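PDB 4DGU: putative cell adhesion protein from Bacteroides thetaiotaomicron, which probably serves as a fimbrillin-like subunit of Bacteroides pili involved in cell adhesion, and binds zinc ions in the crystal. Local coordinates for residues P191-I200 against K211-K221. Sequence-based numbering, arbitrary orientation.
Sequences PQKINAGEEI and KISAVEDLDLK. With ZN (zinc ion), chain F.
Glu199 and Lys211 both start with CG beside the backbone N (chi1 -49° and -66°) and then run extended, which carries their charged ends together. Lys211 NZ reaches Glu199 OE1 at 2.8 Å, on the syn side of the carboxylate and somewhat out of its plane. The other oxygen, Glu199 OE2, binds a zinc ion at 2.2 Å. That zinc also holds a water, which accepts a hydrogen bond from Lys211 NZ. Glu137 of the second subunit is the third modelled ligand, and Lys233 of that subunit donates to Glu199 OE2.

Further along the contact, next to the turn, Asp217 divides its carboxylate between two partners. Ala196 N meets Asp217 OD1 at 2.7 Å, nearly head-on to the C-O bond. Lys193 bends at chi2 and chi4, and its NZ comes to Asp217 OD2 at 3.2 Å from above the carboxylate plane. The CD of the same lysine passes over Asp219 CB. Next to the Lys193-Asp219 pair, Ile194 and Leu218 form an antiparallel hydrogen-bonded pair, with their side chains on the opposite face. Ile194 N to Leu218 O and Leu218 N to Ile194 O are both 2.8 Å.

Asn195 to Glu198 make a type II turn, with Gly197 at positive phi. Gly197 N donates to Ala214 O at 2.7 Å. On the face away from Lys193 and Asp219, Ile194 sets CG2 against Ala214 CB (3.6 Å) and CD1 against Leu220 CD1 (3.7 Å). Leu152 of strand 147-159 also touches Ile194, and Leu226 of strand 225-230 touches Leu218 and Leu220.

The contact therefore combines an apolar inner face with charged pairs at its margin. Zinc on one oxygen and Lys211 on the other probably hold the Glu199 carboxylate's rotation, and zinc probably draws charge from it. Through this glutamate the metal links two subunits in the crystal.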
# COMPACT_ATOMS: atom_id res chain seq x y z
N PRO A 191 9.02 8.99 -16.76
CA PRO A 191 8.14 7.99 -16.09
C PRO A 191 8.48 6.56 -16.48
O PRO A 191 8.62 6.22 -17.65
CB PRO A 191 6.74 8.36 -16.59
CG PRO A 191 6.85 9.73 -17.13
CD PRO A 191 8.23 9.91 -17.62
N GLN A 192 8.66 5.72 -15.46
CA GLN A 192 9.02 4.31 -15.57
C GLN A 192 8.72 3.60 -14.27
O GLN A 192 8.59 4.24 -13.22
CB GLN A 192 10.51 4.16 -15.92
CG GLN A 192 11.47 4.85 -14.95
CD GLN A 192 12.83 5.05 -15.53
OE1 GLN A 192 13.68 4.18 -15.50
NE2 GLN A 192 13.09 6.22 -16.07
N LYS A 193 8.68 2.27 -14.32
CA LYS A 193 8.48 1.45 -13.15
C LYS A 193 9.81 1.18 -12.46
O LYS A 193 10.78 0.74 -13.09
CB LYS A 193 7.76 0.13 -13.53
CG LYS A 193 7.65 -0.88 -12.38
CD LYS A 193 6.22 -1.15 -12.00
CE LYS A 193 6.12 -2.08 -10.82
NZ LYS A 193 6.35 -3.52 -11.18
N ILE A 194 9.84 1.40 -11.14
CA ILE A 194 10.97 1.05 -10.27
C ILE A 194 10.46 -0.11 -9.42
O ILE A 194 9.42 0.02 -8.79
CB ILE A 194 11.47 2.24 -9.41
CG1 ILE A 194 11.99 3.41 -10.28
CG2 ILE A 194 12.54 1.75 -8.42
CD1 ILE A 194 12.13 4.71 -9.50
N ASN A 195 11.16 -1.24 -9.44
CA ASN A 195 10.77 -2.41 -8.64
C ASN A 195 11.26 -2.32 -7.19
O ASN A 195 12.30 -1.71 -6.92
CB ASN A 195 11.31 -3.70 -9.27
CG ASN A 195 10.88 -3.90 -10.70
OD1 ASN A 195 9.71 -3.75 -11.06
ND2 ASN A 195 11.83 -4.23 -11.54
N ALA A 196 10.51 -2.94 -6.26
CA ALA A 196 10.85 -3.06 -4.84
C ALA A 196 12.19 -3.75 -4.70
O ALA A 196 12.45 -4.75 -5.40
CB ALA A 196 9.77 -3.82 -4.10
N GLY A 197 13.08 -3.14 -3.92
CA GLY A 197 14.43 -3.65 -3.70
C GLY A 197 15.39 -3.43 -4.86
O GLY A 197 16.50 -3.97 -4.84
N GLU A 198 14.99 -2.65 -5.88
CA GLU A 198 15.85 -2.37 -7.03
C GLU A 198 16.91 -1.37 -6.55
O GLU A 198 16.56 -0.31 -6.01
CB GLU A 198 15.03 -1.84 -8.24
CG GLU A 198 15.67 -2.01 -9.62
CD GLU A 198 14.84 -1.62 -10.84
OE1 GLU A 198 13.62 -1.33 -10.71
OE2 GLU A 198 15.41 -1.64 -11.96
N GLU A 199 18.19 -1.75 -6.67
CA GLU A 199 19.33 -0.96 -6.21
C GLU A 199 19.70 0.09 -7.23
O GLU A 199 20.78 0.04 -7.82
CB GLU A 199 20.52 -1.88 -5.91
CG GLU A 199 20.15 -3.08 -5.05
CD GLU A 199 21.27 -4.05 -4.78
OE1 GLU A 199 22.44 -3.70 -5.05
OE2 GLU A 199 20.98 -5.18 -4.33
N ILE A 200 18.81 1.07 -7.41
CA ILE A 200 18.96 2.12 -8.40
C ILE A 200 19.84 3.28 -7.93
O ILE A 200 20.46 3.93 -8.76
CB ILE A 200 17.58 2.62 -8.93
CG1 ILE A 200 16.69 3.19 -7.83
CG2 ILE A 200 16.85 1.53 -9.71
CD1 ILE A 200 15.80 4.35 -8.30
N LYS A 211 24.53 2.12 -1.01
CA LYS A 211 23.38 1.88 -1.87
C LYS A 211 22.12 2.51 -1.27
O LYS A 211 21.99 2.63 -0.05
CB LYS A 211 23.18 0.37 -2.10
CG LYS A 211 24.32 -0.27 -2.90
CD LYS A 211 24.24 -1.78 -2.87
CE LYS A 211 25.16 -2.43 -3.86
NZ LYS A 211 25.01 -3.91 -3.85
N ILE A 212 21.24 2.97 -2.14
CA ILE A 212 19.93 3.55 -1.84
C ILE A 212 18.95 2.79 -2.75
O ILE A 212 19.08 2.84 -3.97
CB ILE A 212 19.88 5.10 -2.05
CG1 ILE A 212 21.03 5.86 -1.35
CG2 ILE A 212 18.54 5.67 -1.65
CD1 ILE A 212 21.28 7.31 -1.97
N SER A 213 18.02 2.03 -2.19
CA SER A 213 17.11 1.25 -3.02
C SER A 213 15.67 1.56 -2.72
O SER A 213 15.34 2.13 -1.67
CB SER A 213 17.36 -0.25 -2.83
OG SER A 213 18.73 -0.56 -2.98
N ALA A 214 14.79 1.17 -3.66
CA ALA A 214 13.36 1.37 -3.48
C ALA A 214 12.85 0.32 -2.51
O ALA A 214 13.29 -0.82 -2.55
CB ALA A 214 12.64 1.28 -4.81
N VAL A 215 11.97 0.73 -1.62
CA VAL A 215 11.38 -0.16 -0.62
C VAL A 215 10.16 -0.83 -1.20
O VAL A 215 9.85 -1.96 -0.85
CB VAL A 215 11.06 0.56 0.71
CG1 VAL A 215 12.34 0.84 1.50
CG2 VAL A 215 10.26 1.86 0.49
N GLU A 216 9.46 -0.13 -2.09
CA GLU A 216 8.22 -0.58 -2.73
C GLU A 216 8.26 -0.33 -4.25
O GLU A 216 9.09 0.43 -4.75
CB GLU A 216 7.03 0.17 -2.09
CG GLU A 216 5.68 -0.53 -2.26
CD GLU A 216 5.60 -1.98 -1.80
OE1 GLU A 216 5.69 -2.22 -0.57
OE2 GLU A 216 5.39 -2.87 -2.66
N ASP A 217 7.35 -0.99 -4.98
CA ASP A 217 7.16 -0.82 -6.42
C ASP A 217 6.62 0.57 -6.66
O ASP A 217 5.71 1.00 -5.93
CB ASP A 217 6.18 -1.88 -6.96
CG ASP A 217 6.78 -3.22 -7.37
OD1 ASP A 217 7.93 -3.50 -6.99
OD2 ASP A 217 6.08 -3.98 -8.07
N LEU A 218 7.21 1.29 -7.63
CA LEU A 218 6.81 2.67 -7.98
C LEU A 218 6.64 2.77 -9.45
O LEU A 218 7.63 2.82 -10.17
CB LEU A 218 7.83 3.72 -7.50
CG LEU A 218 8.12 3.81 -6.00
CD1 LEU A 218 9.49 4.43 -5.76
CD2 LEU A 218 7.04 4.59 -5.28
N ASP A 219 5.39 2.74 -9.93
CA ASP A 219 5.07 2.83 -11.34
C ASP A 219 4.82 4.31 -11.64
O ASP A 219 3.67 4.77 -11.64
CB ASP A 219 3.86 1.93 -11.67
CG ASP A 219 3.63 1.64 -13.16
OD1 ASP A 219 4.52 1.96 -13.99
OD2 ASP A 219 2.56 1.06 -13.49
N LEU A 220 5.92 5.06 -11.82
CA LEU A 220 5.90 6.51 -11.97
C LEU A 220 5.21 6.97 -13.23
O LEU A 220 5.34 6.34 -14.29
CB LEU A 220 7.32 7.09 -11.93
CG LEU A 220 8.21 6.72 -10.71
CD1 LEU A 220 9.65 7.06 -11.00
CD2 LEU A 220 7.73 7.40 -9.41
N LYS A 221 4.42 8.05 -13.11
CA LYS A 221 3.67 8.65 -14.20
C LYS A 221 3.75 10.19 -14.07
O LYS A 221 4.44 10.70 -13.19
CB LYS A 221 2.20 8.16 -14.18
CG LYS A 221 1.98 6.65 -14.34
CD LYS A 221 2.18 6.16 -15.77
CE LYS A 221 2.24 4.66 -15.85
NZ LYS A 221 0.91 4.03 -15.66
ZN ZN F . 22.35 -5.97 -2.82
O HOH W 1 23.40 -4.61 -1.31